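Local coordinates for uncharacterized protein (Escherichia coli O157:H7, PDB 4ZV9) that is of unknown function but belongs to the dienelactone hydrolase family and so probably hydrolyses ester or lactone bonds in a small substrate, at residues Y31-P35 with M114-Q119; V150-G154 with H208-N212; L170-L176 with A200-V206. The contacts are given in a common frame with arbitrary orientation. Where two conformers were deposited one is given. Residue numbers count along the deposited sequence, not the author numbering.

Contact 1: Y31-P35 with M114-Q119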
# COMPACT_ATOMS: atom_id res chain seq x y z
N TYR A 31 6.12 10.51 -3.01
CA TYR A 31 5.12 11.22 -3.79
C TYR A 31 3.90 11.42 -2.89
O TYR A 31 3.24 10.45 -2.48
CB TYR A 31 4.77 10.37 -5.01
CG TYR A 31 3.83 10.99 -6.03
CD1 TYR A 31 4.16 12.15 -6.71
CD2 TYR A 31 2.64 10.35 -6.37
CE1 TYR A 31 3.32 12.66 -7.70
CE2 TYR A 31 1.81 10.85 -7.36
CZ TYR A 31 2.13 12.01 -7.99
OH TYR A 31 1.27 12.50 -8.96
N LEU A 32 3.64 12.67 -2.53
CA LEU A 32 2.54 13.01 -1.64
C LEU A 32 1.39 13.62 -2.45
O LEU A 32 1.61 14.62 -3.15
CB LEU A 32 3.02 14.04 -0.61
CG LEU A 32 2.02 14.53 0.45
CD1 LEU A 32 1.74 13.44 1.45
CD2 LEU A 32 2.58 15.75 1.18
N VAL A 33 0.18 13.06 -2.34
CA VAL A 33 -0.96 13.60 -3.06
C VAL A 33 -2.10 13.89 -2.09
O VAL A 33 -2.49 13.02 -1.31
CB VAL A 33 -1.49 12.64 -4.15
CG1 VAL A 33 -2.42 13.40 -5.09
CG2 VAL A 33 -0.35 12.04 -4.95
N LYS A 34 -2.66 15.10 -2.16
CA LYS A 34 -3.76 15.53 -1.29
C LYS A 34 -4.98 15.91 -2.10
O LYS A 34 -4.84 16.31 -3.27
CB LYS A 34 -3.38 16.81 -0.54
CG LYS A 34 -2.12 16.75 0.28
CD LYS A 34 -1.72 18.14 0.74
CE LYS A 34 -0.47 18.06 1.59
NZ LYS A 34 0.11 19.38 1.91
N PRO A 35 -6.18 15.83 -1.50
CA PRO A 35 -7.35 16.41 -2.15
C PRO A 35 -7.09 17.91 -2.28
O PRO A 35 -6.57 18.52 -1.34
CB PRO A 35 -8.49 16.14 -1.15
CG PRO A 35 -8.02 14.99 -0.32
CD PRO A 35 -6.52 15.11 -0.26
N MSE A 114 3.09 10.32 8.47
CA MSE A 114 1.71 10.69 8.15
C MSE A 114 0.88 10.80 9.42
O MSE A 114 -0.12 11.52 9.44
CB MSE A 114 1.11 9.71 7.14
CG MSE A 114 1.72 9.87 5.75
SE MSE A 114 1.04 11.57 5.00
CE MSE A 114 2.47 12.80 5.48
N GLN A 115 1.27 10.09 10.48
CA GLN A 115 0.56 10.19 11.78
C GLN A 115 0.69 11.59 12.36
O GLN A 115 -0.25 12.11 12.96
CB GLN A 115 1.13 9.20 12.82
CG GLN A 115 0.55 7.78 12.75
CD GLN A 115 1.30 6.73 13.56
OE1 GLN A 115 2.45 6.92 13.93
NE2 GLN A 115 0.67 5.59 13.79
N ARG A 116 1.86 12.19 12.17
CA ARG A 116 2.15 13.50 12.73
C ARG A 116 2.01 14.66 11.75
O ARG A 116 2.26 15.81 12.11
CB ARG A 116 3.58 13.48 13.28
CG ARG A 116 3.80 12.30 14.22
CD ARG A 116 5.26 12.07 14.52
NE ARG A 116 5.48 10.74 15.10
CZ ARG A 116 5.72 10.47 16.38
NH1 ARG A 116 5.80 11.42 17.30
NH2 ARG A 116 5.89 9.20 16.73
N TYR A 117 1.61 14.37 10.52
CA TYR A 117 1.50 15.39 9.48
C TYR A 117 0.45 16.42 9.90
O TYR A 117 -0.69 16.05 10.15
CB TYR A 117 1.14 14.73 8.15
CG TYR A 117 1.32 15.64 6.95
CD1 TYR A 117 2.60 15.98 6.49
CD2 TYR A 117 0.23 16.13 6.26
CE1 TYR A 117 2.77 16.79 5.37
CE2 TYR A 117 0.40 16.95 5.15
CZ TYR A 117 1.67 17.28 4.71
OH TYR A 117 1.82 18.08 3.60
N PRO A 118 0.81 17.71 9.95
CA PRO A 118 -0.12 18.75 10.42
C PRO A 118 -1.49 18.79 9.74
O PRO A 118 -2.49 19.04 10.43
CB PRO A 118 0.65 20.08 10.16
CG PRO A 118 2.08 19.68 10.06
CD PRO A 118 2.07 18.31 9.45
N GLN A 119 -1.55 18.54 8.43
CA GLN A 119 -2.82 18.57 7.72
C GLN A 119 -3.57 17.25 7.78
O GLN A 119 -4.72 17.18 7.33
CB GLN A 119 -2.63 18.97 6.25
CG GLN A 119 -2.15 20.39 6.08
CD GLN A 119 -1.85 20.71 4.63
OE1 GLN A 119 -1.50 19.84 3.86
NE2 GLN A 119 -2.00 21.97 4.25

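Contact 2: V150-G154 with H208-N212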
# COMPACT_ATOMS: atom_id res chain seq x y z
N VAL A 150 -4.66 -2.98 3.74
CA VAL A 150 -5.26 -3.60 2.56
C VAL A 150 -4.18 -4.19 1.65
O VAL A 150 -3.73 -3.53 0.71
CB VAL A 150 -6.13 -2.59 1.79
CG1 VAL A 150 -6.88 -3.27 0.66
CG2 VAL A 150 -7.11 -1.90 2.72
N PRO A 151 -3.73 -5.42 1.94
CA PRO A 151 -2.74 -6.05 1.08
C PRO A 151 -3.33 -6.66 -0.19
O PRO A 151 -4.30 -7.43 -0.11
CB PRO A 151 -2.17 -7.16 1.97
CG PRO A 151 -3.26 -7.46 2.94
CD PRO A 151 -3.88 -6.13 3.22
N PHE A 152 -2.78 -6.28 -1.34
CA PHE A 152 -3.13 -6.92 -2.61
C PHE A 152 -2.07 -7.99 -2.91
O PHE A 152 -0.87 -7.67 -3.05
CB PHE A 152 -3.14 -5.94 -3.75
CG PHE A 152 -4.34 -5.04 -3.81
CD1 PHE A 152 -4.49 -3.99 -2.94
CD2 PHE A 152 -5.26 -5.18 -4.84
CE1 PHE A 152 -5.56 -3.12 -3.04
CE2 PHE A 152 -6.34 -4.32 -4.95
CZ PHE A 152 -6.49 -3.29 -4.04
N TYR A 153 -2.52 -9.23 -3.05
CA TYR A 153 -1.67 -10.38 -3.43
C TYR A 153 -0.24 -10.26 -2.93
O TYR A 153 0.70 -10.25 -3.72
CB TYR A 153 -1.74 -10.67 -4.94
CG TYR A 153 -1.95 -9.45 -5.81
CD1 TYR A 153 -0.89 -8.60 -6.14
CD2 TYR A 153 -3.19 -9.18 -6.35
CE1 TYR A 153 -1.08 -7.50 -6.97
CE2 TYR A 153 -3.40 -8.09 -7.17
CZ TYR A 153 -2.34 -7.26 -7.48
OH TYR A 153 -2.59 -6.18 -8.28
N GLY A 154 -0.11 -10.21 -1.61
CA GLY A 154 1.19 -10.10 -0.95
C GLY A 154 1.43 -11.12 0.13
O GLY A 154 0.49 -11.80 0.59
N HIS A 208 -1.83 -12.83 -9.97
CA HIS A 208 -1.15 -11.76 -9.27
C HIS A 208 -0.95 -10.60 -10.21
O HIS A 208 -0.71 -10.81 -11.40
CB HIS A 208 0.20 -12.41 -8.98
CG HIS A 208 1.13 -11.67 -8.07
ND1 HIS A 208 1.35 -12.03 -6.75
CD2 HIS A 208 2.02 -10.69 -8.35
CE1 HIS A 208 2.28 -11.23 -6.24
NE2 HIS A 208 2.69 -10.41 -7.19
N GLY A 209 -1.06 -9.37 -9.69
CA GLY A 209 -0.88 -8.17 -10.50
C GLY A 209 -2.12 -7.73 -11.26
O GLY A 209 -2.03 -6.85 -12.12
N PHE A 210 -3.29 -8.29 -10.94
CA PHE A 210 -4.51 -7.98 -11.72
C PHE A 210 -4.97 -6.53 -11.63
O PHE A 210 -5.71 -6.08 -12.50
CB PHE A 210 -5.69 -8.95 -11.42
CG PHE A 210 -6.26 -8.83 -10.04
CD1 PHE A 210 -7.12 -7.78 -9.70
CD2 PHE A 210 -5.98 -9.78 -9.08
CE1 PHE A 210 -7.65 -7.68 -8.43
CE2 PHE A 210 -6.53 -9.69 -7.80
CZ PHE A 210 -7.36 -8.63 -7.48
N HIS A 211 -4.56 -5.82 -10.59
CA HIS A 211 -4.89 -4.40 -10.47
C HIS A 211 -3.93 -3.52 -11.27
O HIS A 211 -4.24 -2.35 -11.54
CB HIS A 211 -4.85 -3.98 -9.01
CG HIS A 211 -5.35 -2.59 -8.77
ND1 HIS A 211 -4.50 -1.51 -8.66
CD2 HIS A 211 -6.60 -2.10 -8.64
CE1 HIS A 211 -5.21 -0.42 -8.47
NE2 HIS A 211 -6.49 -0.75 -8.46
N ASN A 212 -2.77 -4.05 -11.67
CA ASN A 212 -1.78 -3.26 -12.38
C ASN A 212 -2.12 -3.16 -13.87
O ASN A 212 -1.80 -4.03 -14.67
CB ASN A 212 -0.37 -3.81 -12.18
CG ASN A 212 0.72 -2.87 -12.71
OD1 ASN A 212 0.46 -2.01 -13.57
ND2 ASN A 212 1.95 -3.00 -12.18

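Contact 3: L170-L176 with A200-V206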
# COMPACT_ATOMS: atom_id res chain seq x y z
N LEU A 170 -8.21 -6.04 4.97
CA LEU A 170 -8.95 -6.36 3.76
C LEU A 170 -7.93 -6.98 2.84
O LEU A 170 -7.03 -6.28 2.36
CB LEU A 170 -9.60 -5.13 3.12
CG LEU A 170 -10.25 -5.37 1.76
CD1 LEU A 170 -11.39 -6.38 1.83
CD2 LEU A 170 -10.75 -4.05 1.19
N LEU A 171 -8.05 -8.28 2.57
CA LEU A 171 -7.07 -8.96 1.74
C LEU A 171 -7.63 -9.36 0.37
O LEU A 171 -8.71 -9.96 0.27
CB LEU A 171 -6.51 -10.19 2.45
CG LEU A 171 -6.00 -9.94 3.88
CD1 LEU A 171 -7.06 -10.31 4.91
CD2 LEU A 171 -4.74 -10.73 4.17
N HIS A 172 -6.89 -9.01 -0.68
CA HIS A 172 -7.27 -9.37 -2.05
C HIS A 172 -6.29 -10.41 -2.59
O HIS A 172 -5.07 -10.16 -2.64
CB HIS A 172 -7.23 -8.15 -2.96
CG HIS A 172 -8.05 -7.00 -2.47
ND1 HIS A 172 -9.42 -6.98 -2.56
CD2 HIS A 172 -7.68 -5.81 -1.93
CE1 HIS A 172 -9.87 -5.84 -2.07
NE2 HIS A 172 -8.83 -5.11 -1.70
N PHE A 173 -6.81 -11.56 -3.01
CA PHE A 173 -5.98 -12.63 -3.56
C PHE A 173 -6.45 -12.99 -4.97
O PHE A 173 -7.63 -12.93 -5.27
CB PHE A 173 -6.05 -13.88 -2.70
CG PHE A 173 -5.52 -13.70 -1.31
CD1 PHE A 173 -4.17 -13.51 -1.09
CD2 PHE A 173 -6.37 -13.79 -0.22
CE1 PHE A 173 -3.67 -13.36 0.19
CE2 PHE A 173 -5.88 -13.67 1.07
CZ PHE A 173 -4.53 -13.46 1.28
N ALA A 174 -5.50 -13.37 -5.82
CA ALA A 174 -5.82 -13.82 -7.17
C ALA A 174 -5.86 -15.35 -7.16
O ALA A 174 -4.95 -15.99 -6.62
CB ALA A 174 -4.77 -13.33 -8.14
N GLU A 175 -6.89 -15.94 -7.74
CA GLU A 175 -7.05 -17.41 -7.76
C GLU A 175 -5.82 -18.16 -8.28
O GLU A 175 -5.40 -19.16 -7.69
CB GLU A 175 -8.25 -17.82 -8.60
CG GLU A 175 -8.52 -19.33 -8.53
CD GLU A 175 -9.57 -19.82 -9.50
OE1 GLU A 175 -10.02 -19.05 -10.38
OE2 GLU A 175 -9.94 -21.00 -9.40
N LEU A 176 -5.24 -17.67 -9.37
CA LEU A 176 -4.10 -18.35 -9.99
C LEU A 176 -2.74 -18.12 -9.30
O LEU A 176 -1.76 -18.78 -9.64
CB LEU A 176 -4.01 -17.94 -11.47
CG LEU A 176 -5.26 -18.17 -12.33
CD1 LEU A 176 -5.06 -17.65 -13.74
CD2 LEU A 176 -5.65 -19.64 -12.36
N ALA A 200 -11.56 -11.29 3.35
CA ALA A 200 -10.64 -11.73 2.31
C ALA A 200 -11.42 -12.15 1.10
O ALA A 200 -12.49 -12.75 1.22
CB ALA A 200 -9.78 -12.88 2.81
N TYR A 201 -10.91 -11.80 -0.07
CA TYR A 201 -11.56 -12.12 -1.32
C TYR A 201 -10.59 -12.75 -2.28
O TYR A 201 -9.45 -12.28 -2.44
CB TYR A 201 -12.17 -10.86 -1.94
CG TYR A 201 -13.24 -10.26 -1.09
CD1 TYR A 201 -14.55 -10.76 -1.12
CD2 TYR A 201 -12.95 -9.22 -0.21
CE1 TYR A 201 -15.53 -10.22 -0.31
CE2 TYR A 201 -13.93 -8.66 0.59
CZ TYR A 201 -15.22 -9.17 0.54
OH TYR A 201 -16.18 -8.63 1.35
N ILE A 202 -11.02 -13.84 -2.90
CA ILE A 202 -10.24 -14.52 -3.91
C ILE A 202 -10.94 -14.24 -5.24
O ILE A 202 -12.08 -14.63 -5.42
CB ILE A 202 -10.13 -16.02 -3.63
CG1 ILE A 202 -9.44 -16.23 -2.28
CG2 ILE A 202 -9.33 -16.72 -4.72
CD1 ILE A 202 -9.54 -17.64 -1.75
N TYR A 203 -10.23 -13.60 -6.16
CA TYR A 203 -10.80 -13.20 -7.44
C TYR A 203 -10.59 -14.33 -8.44
O TYR A 203 -9.44 -14.70 -8.72
CB TYR A 203 -10.17 -11.86 -7.89
CG TYR A 203 -10.51 -10.76 -6.91
CD1 TYR A 203 -9.80 -10.62 -5.73
CD2 TYR A 203 -11.58 -9.89 -7.14
CE1 TYR A 203 -10.13 -9.64 -4.81
CE2 TYR A 203 -11.91 -8.90 -6.23
CZ TYR A 203 -11.19 -8.78 -5.06
OH TYR A 203 -11.52 -7.81 -4.14
N PRO A 204 -11.69 -14.91 -8.97
CA PRO A 204 -11.54 -16.06 -9.87
C PRO A 204 -10.95 -15.75 -11.23
O PRO A 204 -11.10 -14.64 -11.75
CB PRO A 204 -12.97 -16.59 -10.02
CG PRO A 204 -13.84 -15.41 -9.77
CD PRO A 204 -13.11 -14.51 -8.81
N GLY A 205 -10.20 -16.71 -11.77
CA GLY A 205 -9.65 -16.63 -13.11
C GLY A 205 -8.59 -15.58 -13.40
O GLY A 205 -8.28 -15.34 -14.56
N VAL A 206 -8.04 -14.95 -12.36
CA VAL A 206 -7.00 -13.94 -12.56
C VAL A 206 -5.76 -14.31 -11.77
O VAL A 206 -5.79 -15.16 -10.86
CB VAL A 206 -7.46 -12.52 -12.16
CG1 VAL A 206 -8.64 -12.08 -13.01
CG2 VAL A 206 -7.82 -12.44 -10.67

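Contact 1: Y31-P35 with M114-Q119
Tyr31 points to the far face of strand 28-35, where its ring lies on Glu59 and Ala62 of helix 56-67. Leu32 turns toward the 114-119 segment. One methyl, Leu32 CD1, lies 4.1 Å from SE of Met114, a selenomethionine whose flexible side chain brings its end to the strand although its CA-CB bond runs sideways. The other, Leu32 CD2, is 4.0 Å from CZ of Tyr117, so a branched leucine fills the space between helix end and loop. Val33 again faces helix 56-67. The strand thus has a helix on each face, 56-67 on one and 100-116 on the other, the three-layer sandwich of the alpha/beta-hydrolase fold. Lys34 returns to the Leu32 side. Its extended side chain carries the ammonium past the apolar patch, where Lys34 NZ donates to Tyr117 OH at 2.7 Å and to Gln119 OE1 at 2.6 Å. Lysine suits this largely buried place because its long aliphatic stem, with CE at the edge of the Tyr117 ring, packs well while the charge meets two neutral oxygens.

Contact 2: V150-G154 with H208-N212
This is a buried, mainly aromatic contact between two loops, one running on from the C-terminal end of strand 148-151, the other lying between strand 198-203 and helix 220-237. Tyr153 is its centre. The positive phi and psi of its backbone (31° and 62°) turn the chain sharply after the strand, and its ring lies with one face against CA of His208 and N of Gly209; Tyr153 CE1 is 3.3 Å from Gly209 N. Its edge meets the face of Phe210 in a T-shaped pair with centroids 5.1 Å apart, and its hydroxyl accepts a hydrogen bond from His211 N (Tyr153 OH to His211 N, 3.1 Å). Tyrosine suits this site because a flat ring fills the gap while its polar tip takes up a buried amide.

In the alpha/beta-hydrolase fold such a loop carries the histidine of the catalytic triad. His208, hydrogen-bonded through ND1 to Asp177, is probably that residue, with Cys130, chemically modified in this crystal, the likely nucleophile. Its ring sits obliquely to Tyr153, and His208 CE1 comes to 3.1 Å from Tyr153 O. Gly209, with phi of 84°, which favours glycine, opens a type I turn closed by Asn212 N donating to Gly209 O at 2.9 Å. Phe152 leans obliquely on the ring of His211, which is hydrogen-bonded through ND1 to Tyr57.

Contact 3: L170-L176 with A200-V206
Strands 169-174 and 198-203 run parallel, and four backbone hydrogen bonds form a ladder between segments 170-176 and 200-206: Tyr201 N to Leu171 O (2.9 Å), Phe173 N to Tyr201 O (2.8 Å), Tyr203 N to Phe173 O (2.8 Å) and, just past the strand, Glu175 N to Tyr203 O (3.0 Å). Tyr201 and Tyr203 thus each give and receive a bond, while the backbone of His172 faces the other way and is satisfied by Pro151 and Tyr153. The chain between the strands, including helix 184-193, makes this a beta-alpha-beta crossover.

Past the strands the pairing goes on without regular structure. Leu176 N donates to Val206 O at 3.0 Å, and Gly205 N to Glu175 OE1 at 2.7 Å, so the carboxylate takes up an exposed turn amide. Pro204 and Gly205 are the middle residues of a type II turn, the glycine suiting its positive phi of 67°. On the face carrying His172 and Tyr203, His172 ND1 and Tyr203 OH share a hydrogen bond of 2.8 Å, and Thr230 and Arg229 of helix 220-237 bond His172 NE2 and Tyr203 OH. Tyr201 OH turns instead to Glu199. Leu171, Phe173, Ala200 and Ile202 give the other face its apolar character. Bonds extending beyond the strands imply a well-fixed exit for the loop that bears Asp177, the probable triad acid.

Contact 1 comes first along the chain, on the opposite side of the chain's centre from the others, its centre 24 Å from that of contact 2 and 30 Å from that of contact 3. Contacts 2 and 3 have centres 8 Å apart, and both segments of contact 3 fall between those of contact 2. Strand 148-151 and the residues after it pair with strand 169-174 through probable hydrogen bonds, Pro151 O to His172 N (3.1 Å) and Tyr153 N to His172 O (2.7 Å). Contact 2 holds the probable catalytic His208, contact 3 leads directly into Asp177, and contact 1 joins strand 28-35, in the sheet of strand 148-151, to the end region of helix 100-116.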